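Local coordinates for protein 1-pyrroline-5-carboxylate dehydrogenase (Thermus thermophilus, PDB 1UZB) that probably oxidises 1-pyrroline-5-carboxylate, through its open-chain glutamate semialdehyde, to glutamate as a member of the aldehyde dehydrogenase family, at residues 149-154 with 498-503; 155-160 with 169-174. One frame throughout, in Å; residues are numbered along the deposited sequence.

Contact 1 (149-154 with 498-503)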
loop_
_atom_site.group_PDB
_atom_site.type_symbol
_atom_site.label_atom_id
_atom_site.label_comp_id
_atom_site.label_asym_id
_atom_site.label_seq_id
_atom_site.Cartn_x
_atom_site.Cartn_y
_atom_site.Cartn_z
ATOM N N ALA A 149 -19.706 -1.087 2.391
ATOM C CA ALA A 149 -19.915 -1.503 3.774
ATOM C C ALA A 149 -18.736 -2.318 4.309
ATOM O O ALA A 149 -18.407 -2.243 5.493
ATOM C CB ALA A 149 -21.209 -2.311 3.885
ATOM N N LEU A 150 -18.092 -3.093 3.443
ATOM C CA LEU A 150 -16.962 -3.908 3.882
ATOM C C LEU A 150 -15.769 -3.071 4.326
ATOM O O LEU A 150 -14.908 -3.548 5.068
ATOM C CB LEU A 150 -16.549 -4.868 2.766
ATOM C CG LEU A 150 -17.531 -6.024 2.543
ATOM C CD1 LEU A 150 -17.213 -6.734 1.239
ATOM C CD2 LEU A 150 -17.456 -6.990 3.716
ATOM N N ARG A 151 -15.720 -1.819 3.879
ATOM C CA ARG A 151 -14.625 -0.925 4.244
ATOM C C ARG A 151 -14.729 -0.492 5.707
ATOM O O ARG A 151 -13.779 0.063 6.264
ATOM C CB ARG A 151 -14.632 0.308 3.334
ATOM C CG ARG A 151 -14.434 -0.011 1.857
ATOM C CD ARG A 151 -12.999 -0.422 1.560
ATOM N NE ARG A 151 -12.105 0.732 1.506
ATOM C CZ ARG A 151 -12.001 1.550 0.462
ATOM N NH1 ARG A 151 -12.732 1.338 -0.626
ATOM N NH2 ARG A 151 -11.179 2.589 0.510
ATOM N N TYR A 152 -15.879 -0.752 6.324
ATOM C CA TYR A 152 -16.106 -0.383 7.720
ATOM C C TYR A 152 -16.114 -1.588 8.653
ATOM O O TYR A 152 -16.418 -1.452 9.838
ATOM C CB TYR A 152 -17.450 0.342 7.870
ATOM C CG TYR A 152 -17.530 1.678 7.171
ATOM C CD1 TYR A 152 -17.944 1.772 5.845
ATOM C CD2 TYR A 152 -17.179 2.850 7.836
ATOM C CE1 TYR A 152 -18.005 3.006 5.194
ATOM C CE2 TYR A 152 -17.238 4.086 7.201
ATOM C CZ TYR A 152 -17.649 4.158 5.882
ATOM O OH TYR A 152 -17.710 5.380 5.254
ATOM N N ARG A 153 -15.770 -2.761 8.134
ATOM C CA ARG A 153 -15.812 -3.977 8.944
ATOM C C ARG A 153 -14.880 -4.022 10.153
ATOM O O ARG A 153 -13.809 -3.421 10.163
ATOM C CB ARG A 153 -15.588 -5.208 8.055
ATOM C CG ARG A 153 -14.152 -5.463 7.634
ATOM C CD ARG A 153 -14.106 -6.570 6.587
ATOM N NE ARG A 153 -12.760 -7.091 6.360
ATOM C CZ ARG A 153 -12.133 -7.935 7.174
ATOM N NH1 ARG A 153 -12.730 -8.362 8.278
ATOM N NH2 ARG A 153 -10.911 -8.358 6.882
ATOM N N TYR A 154 -15.321 -4.756 11.170
ATOM C CA TYR A 154 -14.601 -4.919 12.431
ATOM C C TYR A 154 -13.167 -5.429 12.308
ATOM O O TYR A 154 -12.932 -6.466 11.691
ATOM C CB TYR A 154 -15.394 -5.876 13.329
ATOM C CG TYR A 154 -14.707 -6.243 14.626
ATOM C CD1 TYR A 154 -13.985 -7.430 14.748
ATOM C CD2 TYR A 154 -14.782 -5.399 15.733
ATOM C CE1 TYR A 154 -13.356 -7.769 15.947
ATOM C CE2 TYR A 154 -14.159 -5.726 16.932
ATOM C CZ TYR A 154 -13.449 -6.910 17.034
ATOM O OH TYR A 154 -12.841 -7.241 18.225
ATOM N N GLY A 498 -24.181 7.358 -2.878
ATOM C CA GLY A 498 -23.302 6.740 -3.856
ATOM C C GLY A 498 -21.841 7.027 -3.573
ATOM O O GLY A 498 -21.026 7.098 -4.491
ATOM N N ALA A 499 -21.512 7.190 -2.296
ATOM C CA ALA A 499 -20.148 7.473 -1.877
ATOM C C ALA A 499 -19.850 6.724 -0.585
ATOM O O ALA A 499 -20.755 6.434 0.201
ATOM C CB ALA A 499 -19.969 8.969 -1.664
ATOM N N LEU A 500 -18.574 6.419 -0.367
ATOM C CA LEU A 500 -18.154 5.709 0.834
ATOM C C LEU A 500 -18.638 6.413 2.101
ATOM O O LEU A 500 -19.075 5.764 3.045
ATOM C CB LEU A 500 -16.625 5.594 0.861
ATOM C CG LEU A 500 -15.983 4.808 -0.287
ATOM C CD1 LEU A 500 -14.473 4.970 -0.246
ATOM C CD2 LEU A 500 -16.369 3.345 -0.184
ATOM N N ASP A 501 -18.568 7.741 2.107
ATOM C CA ASP A 501 -18.972 8.540 3.260
ATOM C C ASP A 501 -20.425 8.366 3.678
ATOM O O ASP A 501 -20.769 8.601 4.831
ATOM C CB ASP A 501 -18.726 10.031 2.994
ATOM C CG ASP A 501 -17.268 10.421 3.120
ATOM O OD1 ASP A 501 -16.420 9.535 3.366
ATOM O OD2 ASP A 501 -16.974 11.628 2.975
ATOM N N TYR A 502 -21.280 7.958 2.747
ATOM C CA TYR A 502 -22.693 7.803 3.071
ATOM C C TYR A 502 -22.936 6.834 4.221
ATOM O O TYR A 502 -23.712 7.124 5.128
ATOM C CB TYR A 502 -23.464 7.324 1.840
ATOM C CG TYR A 502 -24.972 7.414 1.964
ATOM C CD1 TYR A 502 -25.609 8.650 2.074
ATOM C CD2 TYR A 502 -25.767 6.271 1.883
ATOM C CE1 TYR A 502 -26.997 8.750 2.087
ATOM C CE2 TYR A 502 -27.159 6.357 1.893
ATOM C CZ TYR A 502 -27.764 7.601 1.989
ATOM O OH TYR A 502 -29.137 7.702 1.940
ATOM N N LEU A 503 -22.263 5.688 4.196
ATOM C CA LEU A 503 -22.476 4.689 5.235
ATOM C C LEU A 503 -22.019 5.103 6.633
ATOM O O LEU A 503 -22.574 4.639 7.630
ATOM C CB LEU A 503 -21.824 3.362 4.829
ATOM C CG LEU A 503 -22.270 2.819 3.464
ATOM C CD1 LEU A 503 -21.644 1.454 3.230
ATOM C CD2 LEU A 503 -23.791 2.723 3.405
HETATM O O HOH W 1 -15.827 7.396 5.903
#
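With CG anti to its own carbonyl carbon (chi1 -65°), Y152 swings its ring out toward the short helix at 500-503. L500 and L503 use the same first torsion and turn their branches back to 149-154. The phenol is the polar centre of the contact: OH of Y152 donates to O of L500 over a short 2.6 Å. It meets that carbonyl from above its plane, 54° out of it, while the oxygen lies at the edge of the tyrosine ring and near the ring plane. L500 O also takes a weak bond from the backbone N of L503, so two donors share it. The hydroxyl accepts as well: a water donates to Y152 OH at 2.8 Å and passes a weaker bond on to OD1 of D501.

Behind the hydroxyl, along the ring, the contact is greasy. CB of L503 lies obliquely against the ring, 3.9 Å from CE1 of Y152, and CD1 of L503 packs within 3.8 Å of CB of A149. R151 brings NH1 to 4.0 Å from CD1 of L500; the charge itself is met by E158 of the second subunit. A phenylalanine in place of Y152 would probably keep much of the apolar packing but take away the short bond to the L500 carbonyl and leave the water without its phenolic acceptor.

D501 faces the second subunit too, where Y171 and R504 hold its OD2. Within the chain, the contact joins the turn leaving helix 128-149 to helix 500-504: both leucines rest on A148, with Y144 beside L500 and Y145 beside L503, while A149 also touches A199 of helix 188-199 and Q95 of helix 95-111.

Contact 2 (155-160 with 169-174)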
loop_
_atom_site.group_PDB
_atom_site.type_symbol
_atom_site.label_atom_id
_atom_site.label_comp_id
_atom_site.label_asym_id
_atom_site.label_seq_id
_atom_site.Cartn_x
_atom_site.Cartn_y
_atom_site.Cartn_z
ATOM N N PRO A 155 -12.179 -4.682 12.841
ATOM C CA PRO A 155 -12.187 -3.391 13.549
ATOM C C PRO A 155 -11.565 -2.417 12.544
ATOM O O PRO A 155 -10.370 -2.493 12.259
ATOM C CB PRO A 155 -11.268 -3.648 14.744
ATOM C CG PRO A 155 -10.975 -5.144 14.723
ATOM C CD PRO A 155 -11.008 -5.466 13.275
ATOM N N ALA A 156 -12.364 -1.498 12.018
ATOM C CA ALA A 156 -11.883 -0.592 10.977
ATOM C C ALA A 156 -11.166 0.708 11.327
ATOM O O ALA A 156 -10.620 1.353 10.436
ATOM C CB ALA A 156 -13.041 -0.275 10.037
ATOM N N VAL A 157 -11.134 1.094 12.594
ATOM C CA VAL A 157 -10.509 2.367 12.941
ATOM C C VAL A 157 -9.000 2.379 13.177
ATOM O O VAL A 157 -8.454 1.551 13.906
ATOM C CB VAL A 157 -11.204 2.982 14.166
ATOM C CG1 VAL A 157 -10.650 4.376 14.428
ATOM C CG2 VAL A 157 -12.710 3.032 13.936
ATOM N N GLU A 158 -8.340 3.347 12.552
ATOM C CA GLU A 158 -6.898 3.530 12.674
ATOM C C GLU A 158 -6.599 4.307 13.957
ATOM O O GLU A 158 -6.974 5.474 14.079
ATOM C CB GLU A 158 -6.391 4.313 11.463
ATOM C CG GLU A 158 -4.900 4.580 11.429
ATOM C CD GLU A 158 -4.513 5.433 10.236
ATOM O OE1 GLU A 158 -5.006 5.151 9.125
ATOM O OE2 GLU A 158 -3.720 6.382 10.404
ATOM N N VAL A 159 -5.927 3.664 14.909
ATOM C CA VAL A 159 -5.598 4.323 16.169
ATOM C C VAL A 159 -4.116 4.241 16.500
ATOM O O VAL A 159 -3.366 3.463 15.907
ATOM C CB VAL A 159 -6.390 3.726 17.364
ATOM C CG1 VAL A 159 -7.888 3.884 17.135
ATOM C CG2 VAL A 159 -6.018 2.266 17.560
ATOM N N VAL A 160 -3.707 5.062 17.459
ATOM C CA VAL A 160 -2.328 5.112 17.921
ATOM C C VAL A 160 -2.174 4.075 19.030
ATOM O O VAL A 160 -2.953 4.058 19.979
ATOM C CB VAL A 160 -2.005 6.516 18.472
ATOM C CG1 VAL A 160 -0.571 6.579 18.958
ATOM C CG2 VAL A 160 -2.252 7.552 17.393
ATOM N N SER A 169 -10.756 0.235 18.139
ATOM C CA SER A 169 -11.920 1.061 17.850
ATOM C C SER A 169 -12.634 0.463 16.643
ATOM O O SER A 169 -11.998 0.016 15.677
ATOM C CB SER A 169 -11.508 2.508 17.579
ATOM O OG SER A 169 -11.226 3.167 18.804
ATOM N N PHE A 170 -13.959 0.438 16.705
ATOM C CA PHE A 170 -14.750 -0.142 15.635
ATOM C C PHE A 170 -16.125 0.496 15.536
ATOM O O PHE A 170 -16.599 1.139 16.475
ATOM C CB PHE A 170 -14.888 -1.660 15.840
ATOM C CG PHE A 170 -15.404 -2.055 17.200
ATOM C CD1 PHE A 170 -14.532 -2.248 18.272
ATOM C CD2 PHE A 170 -16.762 -2.253 17.404
ATOM C CE1 PHE A 170 -15.013 -2.636 19.526
ATOM C CE2 PHE A 170 -17.249 -2.639 18.651
ATOM C CZ PHE A 170 -16.372 -2.834 19.712
ATOM N N TYR A 171 -16.761 0.308 14.387
ATOM C CA TYR A 171 -18.080 0.861 14.147
ATOM C C TYR A 171 -19.202 -0.116 14.435
ATOM O O TYR A 171 -19.047 -1.335 14.309
ATOM C CB TYR A 171 -18.206 1.332 12.697
ATOM C CG TYR A 171 -17.212 2.397 12.326
ATOM C CD1 TYR A 171 -16.151 2.119 11.466
ATOM C CD2 TYR A 171 -17.321 3.683 12.851
ATOM C CE1 TYR A 171 -15.218 3.098 11.141
ATOM C CE2 TYR A 171 -16.396 4.669 12.531
ATOM C CZ TYR A 171 -15.348 4.369 11.676
ATOM O OH TYR A 171 -14.430 5.340 11.354
ATOM N N VAL A 172 -20.337 0.443 14.832
ATOM C CA VAL A 172 -21.520 -0.348 15.099
ATOM C C VAL A 172 -22.721 0.430 14.581
ATOM O O VAL A 172 -22.722 1.663 14.571
ATOM C CB VAL A 172 -21.659 -0.644 16.602
ATOM C CG1 VAL A 172 -20.423 -1.388 17.067
ATOM C CG2 VAL A 172 -21.823 0.642 17.396
ATOM N N PRO A 173 -23.745 -0.282 14.095
ATOM C CA PRO A 173 -24.944 0.382 13.578
ATOM C C PRO A 173 -25.710 1.081 14.696
ATOM O O PRO A 173 -25.527 0.772 15.876
ATOM C CB PRO A 173 -25.719 -0.765 12.931
ATOM C CG PRO A 173 -25.332 -1.944 13.768
ATOM C CD PRO A 173 -23.851 -1.746 13.968
ATOM N N LEU A 174 -26.567 2.021 14.313
ATOM C CA LEU A 174 -27.341 2.815 15.263
ATOM C C LEU A 174 -28.586 2.145 15.828
ATOM O O LEU A 174 -28.824 2.197 17.034
ATOM C CB LEU A 174 -27.746 4.138 14.612
ATOM C CG LEU A 174 -26.620 4.989 14.020
ATOM C CD1 LEU A 174 -27.206 6.175 13.267
ATOM C CD2 LEU A 174 -25.699 5.449 15.137
HETATM O O HOH W 2 -15.341 -1.464 12.484
HETATM O O HOH W 3 -9.211 -0.288 15.717
#
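V157 and S169 meet at the tight spot of this contact, where the loop 155-160 passes obliquely, 133° apart in direction, beside strand 165-180. Their CB atoms stand 3.5 Å apart, closer than usual for two carbons. V157 has CG1 anti to its backbone N (chi1 -174°), which sets CG1 near CB of S169 and leaves CG2 for the ring of Y171. That methyl sits over one face of the ring, 4.1 Å from its centroid and 28° off the normal, a CH-pi contact. A156 serves the same ring from its edge, CB to CE1 of Y171 being 4.2 Å.

The side chains of the V157-S169 pair are tight, but its backbones are held loosely. The direct bond, V157 N to S169 O, is weak at 3.4 Å. The return link goes through a water, which donates to O of V157 at 2.7 Å and accepts from N of S169. A second water takes the N-H groups of both A156 and Y171, each at 3.0 Å. Farther out, CG1 of V159 only grazes OG of S169.

F170 and V172 use their backbones on strand 507-515 instead, while Y171 OH is bonded to D501 and S169 packs on P484, both of the second subunit. That antiparallel pairing, reaching the second subunit, is consistent with the oligomerisation flap of aldehyde dehydrogenases. With water standing in for much of the direct bonding, the loop accompanies the strand without becoming a regular sheet partner; the V157 side chain, set against S169 and the tyrosine ring, is likely to do much to set their spacing.

Overall arrangement
Contact 2 is nested within the loop that contact 1 closes. The centre of contact 1 lies about 20 Å from the centre of the chain, that of contact 2 about 30 Å; the first seats a turn among helices, the second runs along the strand 165-180. Each is only partly buried. One strong side-chain-to-carbonyl bond marks the inner contact, against weak and water-carried backbone links in the outer. The two touch through aromatics: Y154 CD2 is 3.7 Å from F170 CG, and Y152 CD2 3.8 Å from Y171 CD1. Across the subunit interface they are complementary, R151 and D501 of contact 1 meeting E158 and Y171 of the second subunit.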